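Local coordinates for protein xylulokinase (Brucella ovis, PDB 5VM1) that probably transfers a phosphate from ATP to D-xylulose to give D-xylulose 5-phosphate, as a member of the FGGY family of carbohydrate kinases, at residues L302-A307 and E376-A381; R324-T329 and L370-L375; T347-A352 and A482-L487; I415-N420 and S471-A476. All coordinates share one frame; numbering follows the deposited sequence.

Contact 1. Residues L302-A307 and E376-A381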
loop_
_atom_site.group_PDB
_atom_site.type_symbol
_atom_site.label_atom_id
_atom_site.label_comp_id
_atom_site.label_asym_id
_atom_site.label_seq_id
_atom_site.Cartn_x
_atom_site.Cartn_y
_atom_site.Cartn_z
ATOM N N LEU A 302 -5.316 -5.581 -9.892
ATOM C CA LEU A 302 -5.157 -6.796 -9.099
ATOM C C LEU A 302 -4.037 -7.703 -9.620
ATOM O O LEU A 302 -3.464 -8.473 -8.837
ATOM C CB LEU A 302 -6.474 -7.553 -9.009
ATOM C CG LEU A 302 -7.491 -6.857 -8.109
ATOM C CD1 LEU A 302 -8.718 -7.724 -7.955
ATOM C CD2 LEU A 302 -6.883 -6.430 -6.754
ATOM N N SER A 303 -3.699 -7.650 -10.911
ATOM C CA SER A 303 -2.614 -8.486 -11.414
ATOM C C SER A 303 -1.750 -7.660 -12.341
ATOM O O SER A 303 -2.145 -7.354 -13.468
ATOM C CB SER A 303 -3.143 -9.730 -12.116
ATOM O OG SER A 303 -3.842 -10.558 -11.205
ATOM N N ALA A 304 -0.569 -7.295 -11.847
ATOM C CA ALA A 304 0.391 -6.546 -12.638
ATOM C C ALA A 304 1.601 -7.442 -12.841
ATOM O O ALA A 304 1.690 -8.139 -13.868
ATOM C CB ALA A 304 0.749 -5.213 -11.974
ATOM N N ALA A 305 2.569 -7.461 -11.919
ATOM C CA ALA A 305 3.703 -8.364 -12.063
ATOM C C ALA A 305 3.270 -9.820 -12.012
ATOM O O ALA A 305 3.874 -10.674 -12.669
ATOM C CB ALA A 305 4.734 -8.073 -10.968
ATOM N N SER A 306 2.202 -10.118 -11.281
ATOM C CA SER A 306 1.748 -11.498 -11.215
ATOM C C SER A 306 1.146 -11.959 -12.532
ATOM O O SER A 306 1.121 -13.163 -12.804
ATOM C CB SER A 306 0.735 -11.659 -10.086
ATOM O OG SER A 306 -0.497 -11.066 -10.434
ATOM N N ALA A 307 0.679 -11.022 -13.363
ATOM C CA ALA A 307 0.264 -11.384 -14.711
ATOM C C ALA A 307 1.451 -11.869 -15.530
ATOM O O ALA A 307 1.330 -12.859 -16.254
ATOM C CB ALA A 307 -0.414 -10.206 -15.399
ATOM N N GLU A 376 1.978 -4.625 -22.525
ATOM C CA GLU A 376 1.071 -3.605 -23.057
ATOM C C GLU A 376 -0.246 -3.578 -22.296
ATOM O O GLU A 376 -0.738 -2.501 -21.928
ATOM C CB GLU A 376 0.802 -3.861 -24.531
ATOM C CG GLU A 376 1.889 -3.455 -25.475
ATOM C CD GLU A 376 1.772 -4.181 -26.817
ATOM O OE1 GLU A 376 0.793 -4.945 -26.994
ATOM O OE2 GLU A 376 2.668 -3.988 -27.674
ATOM N N GLY A 377 -0.810 -4.760 -22.031
ATOM C CA GLY A 377 -2.097 -4.843 -21.361
ATOM C C GLY A 377 -2.063 -4.311 -19.939
ATOM O O GLY A 377 -2.998 -3.640 -19.493
ATOM N N VAL A 378 -1.003 -4.621 -19.192
ATOM C CA VAL A 378 -0.919 -4.047 -17.857
ATOM C C VAL A 378 -0.741 -2.547 -17.956
ATOM O O VAL A 378 -1.386 -1.797 -17.224
ATOM C CB VAL A 378 0.207 -4.697 -17.034
ATOM C CG1 VAL A 378 0.553 -3.817 -15.834
ATOM C CG2 VAL A 378 -0.251 -6.036 -16.538
ATOM N N ALA A 379 0.053 -2.080 -18.927
ATOM C CA ALA A 379 0.162 -0.640 -19.158
ATOM C C ALA A 379 -1.210 -0.016 -19.410
ATOM O O ALA A 379 -1.532 1.033 -18.839
ATOM C CB ALA A 379 1.092 -0.361 -20.335
ATOM N N PHE A 380 -2.047 -0.675 -20.231
ATOM C CA PHE A 380 -3.394 -0.176 -20.503
ATOM C C PHE A 380 -4.276 -0.169 -19.254
ATOM O O PHE A 380 -5.056 0.772 -19.045
ATOM C CB PHE A 380 -4.045 -1.012 -21.607
ATOM C CG PHE A 380 -3.376 -0.883 -22.918
ATOM C CD1 PHE A 380 -2.869 0.333 -23.306
ATOM C CD2 PHE A 380 -3.219 -1.975 -23.759
ATOM C CE1 PHE A 380 -2.227 0.477 -24.518
ATOM C CE2 PHE A 380 -2.572 -1.846 -24.967
ATOM C CZ PHE A 380 -2.070 -0.620 -25.347
ATOM N N ALA A 381 -4.143 -1.176 -18.393
ATOM C CA ALA A 381 -4.851 -1.131 -17.111
ATOM C C ALA A 381 -4.411 0.068 -16.281
ATOM O O ALA A 381 -5.240 0.729 -15.653
ATOM C CB ALA A 381 -4.622 -2.419 -16.326
#
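Ala304 and Val378 bring the two backbones closest, with Ala304 CA and Val378 CA 5.9 Å apart. Residues 302-304 form the link that leaves strand 295-301, and Ala304 takes the N-cap position of helix 305-315. Residues 376-381 are a fully helical part of the long helix 367-390. The pairing therefore packs a strand-to-helix turn against a helix in the C-terminal domain of an FGGY kinase, which has the actin-like ATPase fold. Within the turn the chain closes on itself through a weak bond from Ala307 N to Ala304 O (3.1 Å).

Val378 is the residue of 376-381 that carries the contact, and its two methyls divide the work. CG1 lies anti to the backbone N (chi1 163°) and meets the methyl of Ala304, with Val378 CG1 and Ala304 CB 4.1 Å apart. CG2 lies anti to the carbonyl carbon and enters the turn itself, where it approaches two peptide oxygens and the CB of Ala307. These are van der Waals contacts of the two Val378 methyls.

The backbone of the turn is also bonded to a neighbouring part of the chain: Ala304 and Ser306 to Thr265, Ala305 to Gly264. Val378, which is buried, also touches Pro340 and Trp411 of helix 409-419.

On the side of the turn, Val378 CG2 stands 3.8 Å from Ser303 O, 3.9 Å from Ala304 O and 4.3 Å from Ala307 CB.

Contact 2. Residues R324-T329 and L370-L375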
loop_
_atom_site.group_PDB
_atom_site.type_symbol
_atom_site.label_atom_id
_atom_site.label_comp_id
_atom_site.label_asym_id
_atom_site.label_seq_id
_atom_site.Cartn_x
_atom_site.Cartn_y
_atom_site.Cartn_z
ATOM N N ARG A 324 14.286 -10.129 -21.051
ATOM C CA ARG A 324 15.510 -10.137 -21.849
ATOM C C ARG A 324 15.238 -10.526 -23.305
ATOM O O ARG A 324 15.866 -9.987 -24.220
ATOM C CB ARG A 324 16.546 -11.068 -21.222
ATOM C CG ARG A 324 17.972 -10.742 -21.618
ATOM C CD ARG A 324 18.944 -11.868 -21.222
ATOM N NE ARG A 324 18.346 -13.181 -21.424
ATOM C CZ ARG A 324 18.415 -13.875 -22.558
ATOM N NH1 ARG A 324 19.074 -13.393 -23.607
ATOM N NH2 ARG A 324 17.820 -15.056 -22.640
ATOM N N GLU A 325 14.294 -11.443 -23.551
ATOM C CA GLU A 325 13.998 -11.844 -24.928
ATOM C C GLU A 325 13.299 -10.727 -25.695
ATOM O O GLU A 325 13.596 -10.504 -26.870
ATOM C CB GLU A 325 13.155 -13.121 -24.942
ATOM C CG GLU A 325 12.734 -13.618 -26.340
ATOM C CD GLU A 325 11.875 -14.882 -26.277
ATOM O OE1 GLU A 325 11.044 -15.003 -25.350
ATOM O OE2 GLU A 325 12.060 -15.781 -27.126
ATOM N N LEU A 326 12.389 -9.996 -25.039
ATOM C CA LEU A 326 11.648 -8.932 -25.713
ATOM C C LEU A 326 12.547 -7.744 -26.052
ATOM O O LEU A 326 12.437 -7.160 -27.139
ATOM C CB LEU A 326 10.492 -8.493 -24.828
ATOM C CG LEU A 326 9.505 -7.502 -25.410
ATOM C CD1 LEU A 326 8.887 -8.049 -26.687
ATOM C CD2 LEU A 326 8.441 -7.215 -24.355
ATOM N N GLY A 327 13.452 -7.381 -25.146
ATOM C CA GLY A 327 14.456 -6.369 -25.424
ATOM C C GLY A 327 14.175 -5.030 -24.766
ATOM O O GLY A 327 13.190 -4.829 -24.042
ATOM N N GLU A 328 15.056 -4.079 -25.095
ATOM C CA GLU A 328 15.002 -2.731 -24.549
ATOM C C GLU A 328 14.278 -1.733 -25.449
ATOM O O GLU A 328 13.833 -0.692 -24.952
ATOM C CB GLU A 328 16.431 -2.207 -24.293
ATOM C CG GLU A 328 17.377 -3.133 -23.507
ATOM C CD GLU A 328 17.143 -3.125 -21.999
ATOM O OE1 GLU A 328 17.318 -2.069 -21.347
ATOM O OE2 GLU A 328 16.798 -4.193 -21.463
ATOM N N THR A 329 14.076 -2.054 -26.725
ATOM C CA THR A 329 13.445 -1.142 -27.671
ATOM C C THR A 329 11.938 -1.394 -27.750
ATOM O O THR A 329 11.494 -2.542 -27.900
ATOM C CB THR A 329 14.087 -1.283 -29.052
ATOM O OG1 THR A 329 15.454 -0.862 -28.975
ATOM C CG2 THR A 329 13.352 -0.423 -30.080
ATOM N N LEU A 370 3.606 -12.478 -27.262
ATOM C CA LEU A 370 2.618 -12.560 -26.192
ATOM C C LEU A 370 3.139 -11.913 -24.915
ATOM O O LEU A 370 2.383 -11.222 -24.226
ATOM C CB LEU A 370 2.216 -14.015 -25.948
ATOM C CG LEU A 370 0.969 -14.440 -26.706
ATOM C CD1 LEU A 370 1.183 -14.320 -28.176
ATOM C CD2 LEU A 370 0.644 -15.858 -26.345
ATOM N N THR A 371 4.430 -12.098 -24.603
ATOM C CA THR A 371 5.083 -11.298 -23.566
ATOM C C THR A 371 4.809 -9.805 -23.762
ATOM O O THR A 371 4.365 -9.121 -22.829
ATOM C CB THR A 371 6.590 -11.564 -23.565
ATOM O OG1 THR A 371 6.838 -12.914 -23.185
ATOM C CG2 THR A 371 7.341 -10.614 -22.611
ATOM N N GLN A 372 5.040 -9.296 -24.983
ATOM C CA GLN A 372 4.770 -7.891 -25.293
ATOM C C GLN A 372 3.323 -7.507 -24.992
ATOM O O GLN A 372 3.064 -6.462 -24.386
ATOM C CB GLN A 372 5.090 -7.627 -26.749
ATOM C CG GLN A 372 5.033 -6.203 -27.181
ATOM C CD GLN A 372 5.227 -6.111 -28.683
ATOM O OE1 GLN A 372 6.130 -6.738 -29.244
ATOM N NE2 GLN A 372 4.352 -5.371 -29.346
ATOM N N ALA A 373 2.369 -8.352 -25.376
ATOM C CA ALA A 373 0.968 -8.021 -25.142
ATOM C C ALA A 373 0.635 -8.025 -23.650
ATOM O O ALA A 373 -0.282 -7.314 -23.220
ATOM C CB ALA A 373 0.070 -8.988 -25.910
ATOM N N VAL A 374 1.336 -8.843 -22.856
ATOM C CA VAL A 374 1.126 -8.832 -21.409
ATOM C C VAL A 374 1.580 -7.504 -20.819
ATOM O O VAL A 374 0.880 -6.911 -19.995
ATOM C CB VAL A 374 1.848 -10.017 -20.727
ATOM C CG1 VAL A 374 1.790 -9.881 -19.176
ATOM C CG2 VAL A 374 1.280 -11.359 -21.195
ATOM N N LEU A 375 2.752 -7.014 -21.231
ATOM C CA LEU A 375 3.225 -5.730 -20.727
ATOM C C LEU A 375 2.348 -4.594 -21.235
ATOM O O LEU A 375 1.979 -3.700 -20.458
ATOM C CB LEU A 375 4.693 -5.500 -21.104
ATOM C CG LEU A 375 5.761 -6.539 -20.706
ATOM C CD1 LEU A 375 7.175 -5.994 -20.863
ATOM C CD2 LEU A 375 5.542 -7.089 -19.296
HETATM O O HOH W 1 9.563 -12.713 -24.191
#
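The apolar part of the contact centres on Leu326, the last residue of helix 319-326, whose side chain lies against Thr371, Gln372 and Leu375 of helix 367-390. Both methyls touch Gln372, but CD2 alone also reaches Thr371 and Leu375. CD1 rests on the aliphatic part of Gln372, with Leu326 CD1 3.8 Å from Gln372 CB, and the two side chains cross at about a right angle. Leu326 CD2 lies over the helix backbone, 3.8 Å from Gln372 CA, and also meets Thr371 CG2 (4.0 Å) and Leu375 CD1 (3.9 Å), the leucines meeting tip to tip. With CG anti to the backbone N (chi1 -173°), Leu326 extends far enough to bridge the backbones. Leu326 CA and Gln372 CA are 7.0 Å apart. Tyr410 of helix 409-419 also packs on Leu326, Gln372 and Leu375.

The polar part is mediated by water. One water molecule donates to Glu325 OE1 (3.0 Å) and accepts from Thr371 OG1 (2.9 Å), joining the helices beside the leucine contact. Both ends have further partners: Glu325 OE1 forms a salt bridge with Arg367 NE, and Thr371 OG1 is bonded to the backbone O of Arg367. The amide of Gln372 turns to its own helix, where NE2 is bonded to Glu376 OE2.

Directly after Leu326 the helix ends at Gly327, whose positive phi (105°) turns the chain away. Leu326 thus packs across residues 371, 372 and 375, one stripe of helix 367-390, as helices pack in the C-terminal domain of the actin-like FGGY kinase fold.

Contact 3. Residues T347-A352 and A482-L487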
loop_
_atom_site.group_PDB
_atom_site.type_symbol
_atom_site.label_atom_id
_atom_site.label_comp_id
_atom_site.label_asym_id
_atom_site.label_seq_id
_atom_site.Cartn_x
_atom_site.Cartn_y
_atom_site.Cartn_z
ATOM N N THR A 347 -9.804 -1.551 -9.837
ATOM C CA THR A 347 -9.999 -0.258 -10.494
ATOM C C THR A 347 -9.977 -0.427 -12.010
ATOM O O THR A 347 -8.989 -0.927 -12.556
ATOM C CB THR A 347 -8.905 0.725 -10.065
ATOM O OG1 THR A 347 -8.801 0.738 -8.635
ATOM C CG2 THR A 347 -9.115 2.147 -10.653
ATOM N N PRO A 348 -11.015 0.029 -12.733
ATOM C CA PRO A 348 -12.207 0.778 -12.311
ATOM C C PRO A 348 -13.557 0.030 -12.286
ATOM O O PRO A 348 -14.581 0.668 -12.053
ATOM C CB PRO A 348 -12.281 1.862 -13.371
ATOM C CG PRO A 348 -11.893 1.103 -14.615
ATOM C CD PRO A 348 -10.842 0.100 -14.194
ATOM N N TYR A 349 -13.587 -1.283 -12.472
ATOM C CA TYR A 349 -14.864 -1.947 -12.698
ATOM C C TYR A 349 -15.369 -2.687 -11.468
ATOM O O TYR A 349 -16.568 -2.986 -11.388
ATOM C CB TYR A 349 -14.742 -2.956 -13.861
ATOM C CG TYR A 349 -14.177 -2.402 -15.154
ATOM C CD1 TYR A 349 -14.868 -1.449 -15.907
ATOM C CD2 TYR A 349 -12.908 -2.798 -15.591
ATOM C CE1 TYR A 349 -14.329 -0.929 -17.096
ATOM C CE2 TYR A 349 -12.363 -2.291 -16.769
ATOM C CZ TYR A 349 -13.078 -1.351 -17.517
ATOM O OH TYR A 349 -12.530 -0.843 -18.680
ATOM N N ASN A 350 -14.485 -2.985 -10.523
ATOM C CA ASN A 350 -14.803 -3.797 -9.357
ATOM C C ASN A 350 -15.630 -5.006 -9.786
ATOM O O ASN A 350 -16.802 -5.165 -9.446
ATOM C CB ASN A 350 -15.520 -2.981 -8.280
ATOM C CG ASN A 350 -15.721 -3.781 -6.990
ATOM O OD1 ASN A 350 -14.935 -4.684 -6.676
ATOM N ND2 ASN A 350 -16.778 -3.469 -6.254
ATOM N N ASP A 351 -14.984 -5.841 -10.584
ATOM C CA ASP A 351 -15.615 -6.958 -11.272
ATOM C C ASP A 351 -14.919 -8.231 -10.816
ATOM O O ASP A 351 -13.775 -8.486 -11.204
ATOM C CB ASP A 351 -15.504 -6.788 -12.790
ATOM C CG ASP A 351 -16.237 -7.870 -13.557
ATOM O OD1 ASP A 351 -16.314 -9.024 -13.065
ATOM O OD2 ASP A 351 -16.749 -7.561 -14.655
ATOM N N ALA A 352 -15.617 -9.041 -10.013
ATOM C CA ALA A 352 -15.047 -10.292 -9.538
ATOM C C ALA A 352 -15.164 -11.426 -10.566
ATOM O O ALA A 352 -14.326 -12.338 -10.558
ATOM C CB ALA A 352 -15.722 -10.689 -8.230
ATOM N N ALA A 482 -12.345 -1.736 -25.520
ATOM C CA ALA A 482 -13.562 -2.312 -26.104
ATOM C C ALA A 482 -13.751 -3.783 -25.744
ATOM O O ALA A 482 -14.876 -4.282 -25.796
ATOM C CB ALA A 482 -13.560 -2.152 -27.620
ATOM N N LEU A 483 -12.675 -4.494 -25.409
ATOM C CA LEU A 483 -12.802 -5.896 -25.040
ATOM C C LEU A 483 -13.565 -6.077 -23.735
ATOM O O LEU A 483 -14.240 -7.102 -23.565
ATOM C CB LEU A 483 -11.425 -6.540 -24.949
ATOM C CG LEU A 483 -11.130 -7.278 -26.254
ATOM C CD1 LEU A 483 -9.678 -7.707 -26.371
ATOM C CD2 LEU A 483 -12.054 -8.470 -26.371
ATOM N N TYR A 484 -13.446 -5.137 -22.779
ATOM C CA TYR A 484 -14.084 -5.386 -21.485
ATOM C C TYR A 484 -15.604 -5.443 -21.566
ATOM O O TYR A 484 -16.183 -6.408 -21.049
ATOM C CB TYR A 484 -13.648 -4.369 -20.433
ATOM C CG TYR A 484 -14.483 -4.521 -19.171
ATOM C CD1 TYR A 484 -14.259 -5.572 -18.296
ATOM C CD2 TYR A 484 -15.517 -3.636 -18.868
ATOM C CE1 TYR A 484 -15.026 -5.735 -17.146
ATOM C CE2 TYR A 484 -16.297 -3.798 -17.721
ATOM C CZ TYR A 484 -16.042 -4.849 -16.863
ATOM O OH TYR A 484 -16.798 -5.036 -15.726
ATOM N N PRO A 485 -16.311 -4.446 -22.109
ATOM C CA PRO A 485 -17.783 -4.558 -22.148
ATOM C C PRO A 485 -18.278 -5.718 -22.998
ATOM O O PRO A 485 -19.354 -6.267 -22.726
ATOM C CB PRO A 485 -18.233 -3.199 -22.702
ATOM C CG PRO A 485 -17.031 -2.608 -23.323
ATOM C CD PRO A 485 -15.853 -3.128 -22.589
ATOM N N ALA A 486 -17.528 -6.099 -24.033
ATOM C CA ALA A 486 -17.904 -7.264 -24.824
ATOM C C ALA A 486 -17.825 -8.543 -23.990
ATOM O O ALA A 486 -18.764 -9.340 -23.981
ATOM C CB ALA A 486 -17.031 -7.355 -26.081
ATOM N N LEU A 487 -16.737 -8.733 -23.238
ATOM C CA LEU A 487 -16.636 -9.936 -22.420
ATOM C C LEU A 487 -17.526 -9.864 -21.192
ATOM O O LEU A 487 -18.085 -10.881 -20.781
ATOM C CB LEU A 487 -15.186 -10.174 -21.988
ATOM C CG LEU A 487 -14.185 -10.456 -23.102
ATOM C CD1 LEU A 487 -12.811 -10.710 -22.519
ATOM C CD2 LEU A 487 -14.651 -11.661 -23.892
#
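Tyr349 lays its ring over the ring of Tyr484 in a face-to-face stack that ties a loop to helix 470-488 in the actin-like ATPase fold of this FGGY kinase. The centroid of the Tyr349 ring is 3.7 Å from that of the Tyr484 ring, and the planes differ by only 16°. The side chains run in opposite directions: Tyr349 CB is 3.5 Å from Tyr484 OH, while Tyr349 OH comes back toward Tyr484 CB at 4.1 Å. This head-to-tail overlap matches the whole length of one side chain to the other.

Pro348, which follows a cis peptide bond, lies on the opposite face of the Tyr349 ring, its CG 3.8 Å above the plane and over the centre. Tyr349 is thus sandwiched between a prolyl ring and an aromatic one. The ring of His488, on the same helix as Tyr484, also meets that of Tyr484, nearly parallel to it.

The stack is complemented by a polar anchor. Tyr484, with CG anti to its amide nitrogen (chi1 171°), projects from the helix to Asp351. The carboxylate stands almost upright to the phenol, its plane at 81° to the ring. Its second oxygen, OD1, is bonded to the amide of Ile354, so both ends of the carboxylate are engaged and its rotation is probably restricted. Tyr484 OH donates to the anti lone pair of Asp351 OD2 over 2.7 Å.

Contact 4. Residues I415-N420 and S471-A476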
loop_
_atom_site.group_PDB
_atom_site.type_symbol
_atom_site.label_atom_id
_atom_site.label_comp_id
_atom_site.label_asym_id
_atom_site.label_seq_id
_atom_site.Cartn_x
_atom_site.Cartn_y
_atom_site.Cartn_z
ATOM N N ILE A 415 4.587 1.911 -20.427
ATOM C CA ILE A 415 3.685 2.673 -19.557
ATOM C C ILE A 415 3.742 4.171 -19.883
ATOM O O ILE A 415 2.708 4.850 -19.923
ATOM C CB ILE A 415 4.015 2.386 -18.078
ATOM C CG1 ILE A 415 3.833 0.891 -17.795
ATOM C CG2 ILE A 415 3.131 3.193 -17.162
ATOM C CD1 ILE A 415 4.419 0.404 -16.471
ATOM N N ALA A 416 4.941 4.702 -20.148
ATOM C CA ALA A 416 5.062 6.111 -20.517
ATOM C C ALA A 416 4.355 6.399 -21.834
ATOM O O ALA A 416 3.687 7.430 -21.984
ATOM C CB ALA A 416 6.535 6.522 -20.609
ATOM N N THR A 417 4.516 5.525 -22.817
ATOM C CA THR A 417 3.859 5.803 -24.079
ATOM C C THR A 417 2.347 5.609 -23.985
ATOM O O THR A 417 1.583 6.324 -24.655
ATOM C CB THR A 417 4.506 4.956 -25.171
ATOM O OG1 THR A 417 5.903 5.301 -25.230
ATOM C CG2 THR A 417 3.823 5.171 -26.543
ATOM N N ALA A 418 1.891 4.697 -23.125
ATOM C CA ALA A 418 0.458 4.510 -22.976
ATOM C C ALA A 418 -0.190 5.711 -22.285
ATOM O O ALA A 418 -1.320 6.082 -22.620
ATOM C CB ALA A 418 0.170 3.205 -22.232
ATOM N N LEU A 419 0.506 6.329 -21.318
ATOM C CA LEU A 419 -0.006 7.481 -20.574
ATOM C C LEU A 419 0.365 8.813 -21.192
ATOM O O LEU A 419 -0.289 9.819 -20.901
ATOM C CB LEU A 419 0.552 7.488 -19.146
ATOM C CG LEU A 419 0.428 6.204 -18.327
ATOM C CD1 LEU A 419 1.083 6.409 -17.001
ATOM C CD2 LEU A 419 -1.022 5.766 -18.128
ATOM N N ASN A 420 1.381 8.830 -22.046
ATOM C CA ASN A 420 2.017 10.061 -22.511
ATOM C C ASN A 420 2.423 10.956 -21.337
ATOM O O ASN A 420 2.203 12.169 -21.354
ATOM C CB ASN A 420 1.134 10.837 -23.484
ATOM C CG ASN A 420 1.942 11.765 -24.367
ATOM O OD1 ASN A 420 3.160 11.592 -24.506
ATOM N ND2 ASN A 420 1.290 12.776 -24.930
ATOM N N SER A 471 0.427 7.149 -31.209
ATOM C CA SER A 471 -0.808 6.885 -31.928
ATOM C C SER A 471 -1.126 5.399 -31.940
ATOM O O SER A 471 -2.262 4.998 -31.674
ATOM C CB SER A 471 -0.695 7.431 -33.352
ATOM O OG SER A 471 -1.881 7.193 -34.078
ATOM N N ALA A 472 -0.126 4.561 -32.226
ATOM C CA ALA A 472 -0.365 3.122 -32.236
ATOM C C ALA A 472 -0.788 2.625 -30.861
ATOM O O ALA A 472 -1.636 1.731 -30.754
ATOM C CB ALA A 472 0.873 2.377 -32.739
ATOM N N TYR A 473 -0.243 3.218 -29.792
ATOM C CA TYR A 473 -0.660 2.816 -28.451
ATOM C C TYR A 473 -2.097 3.239 -28.154
ATOM O O TYR A 473 -2.798 2.511 -27.445
ATOM C CB TYR A 473 0.297 3.375 -27.390
ATOM C CG TYR A 473 1.316 2.377 -26.888
ATOM C CD1 TYR A 473 2.373 1.957 -27.701
ATOM C CD2 TYR A 473 1.192 1.802 -25.621
ATOM C CE1 TYR A 473 3.301 1.024 -27.255
ATOM C CE2 TYR A 473 2.124 0.845 -25.174
ATOM C CZ TYR A 473 3.170 0.472 -25.993
ATOM O OH TYR A 473 4.079 -0.465 -25.563
ATOM N N ASP A 474 -2.548 4.399 -28.664
ATOM C CA ASP A 474 -3.964 4.774 -28.536
ATOM C C ASP A 474 -4.861 3.769 -29.235
ATOM O O ASP A 474 -5.888 3.326 -28.694
ATOM C CB ASP A 474 -4.232 6.151 -29.153
ATOM C CG ASP A 474 -3.854 7.311 -28.249
ATOM O OD1 ASP A 474 -3.606 7.115 -27.030
ATOM O OD2 ASP A 474 -3.814 8.444 -28.796
ATOM N N GLU A 475 -4.477 3.397 -30.449
ATOM C CA GLU A 475 -5.265 2.452 -31.217
ATOM C C GLU A 475 -5.348 1.128 -30.468
ATOM O O GLU A 475 -6.435 0.559 -30.317
ATOM C CB GLU A 475 -4.621 2.329 -32.598
ATOM C CG GLU A 475 -5.233 1.412 -33.608
ATOM C CD GLU A 475 -4.302 1.265 -34.792
ATOM O OE1 GLU A 475 -4.068 0.118 -35.237
ATOM O OE2 GLU A 475 -3.776 2.307 -35.249
ATOM N N ALA A 476 -4.213 0.660 -29.935
ATOM C CA ALA A 476 -4.210 -0.573 -29.160
ATOM C C ALA A 476 -4.928 -0.395 -27.823
ATOM O O ALA A 476 -5.602 -1.321 -27.345
ATOM C CB ALA A 476 -2.776 -1.058 -28.950
#
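The ring of Tyr473 is the flat group here, and the methyl of Thr417 lies over one of its faces. Thr417 CG2 stands 4.1 Å from the centroid of the Tyr473 ring and 28° off the ring normal, a CH-pi contact, with the methyl displaced toward the CG-CD1 bond. Ala418 comes in obliquely from the same side of the ring plane, its CB 3.8 Å from Tyr473 CD2. The two residues, neighbours on helix 409-419, thus both contact the ring near its attachment to CB.

Thr417 and Tyr473 cross at about a right angle. The methyl is turned to the ring because CG2 is anti to the backbone N, while OG1 is directed to other partners, the N of Glu466 and the O of Lys413. These bonds should fix the rotation of the threonine. Close approach of the backbones, with Ala418 CA 5.8 Å from Tyr473 CA, goes with the small alanine.

Helix 409-419 connects the adjacent parallel strands 399-402 and 423-426 in a beta-alpha-beta unit, and helix 470-488 follows strand 459-463 at the edge of the same sheet. Such layering of helices beside a mixed sheet is characteristic of the actin-like ATPase fold of FGGY kinases.

Contacts 1 and 2 share helix 367-390, their centres 13 Å apart, and touch through Ala307 C and Val374 CG1 at 4.2 Å. Contact 4, centred 14 Å from contact 1, joins it where Phe380 CZ meets Ala476 CB (3.7 Å) and Glu376 CG meets Tyr473 OH (3.7 Å). Contacts 3 and 4 both use helix 470-488 but lie 19 Å apart between centres, so that helix is fixed at two separate places. Contacts 2 and 3 are the most distant pair, about 24 Å between centres. All four are structural contacts away from the predicted proton acceptor Asp243, from Asp14, predicted to be important for activity, and from the probable substrate-binding Met87 and His88.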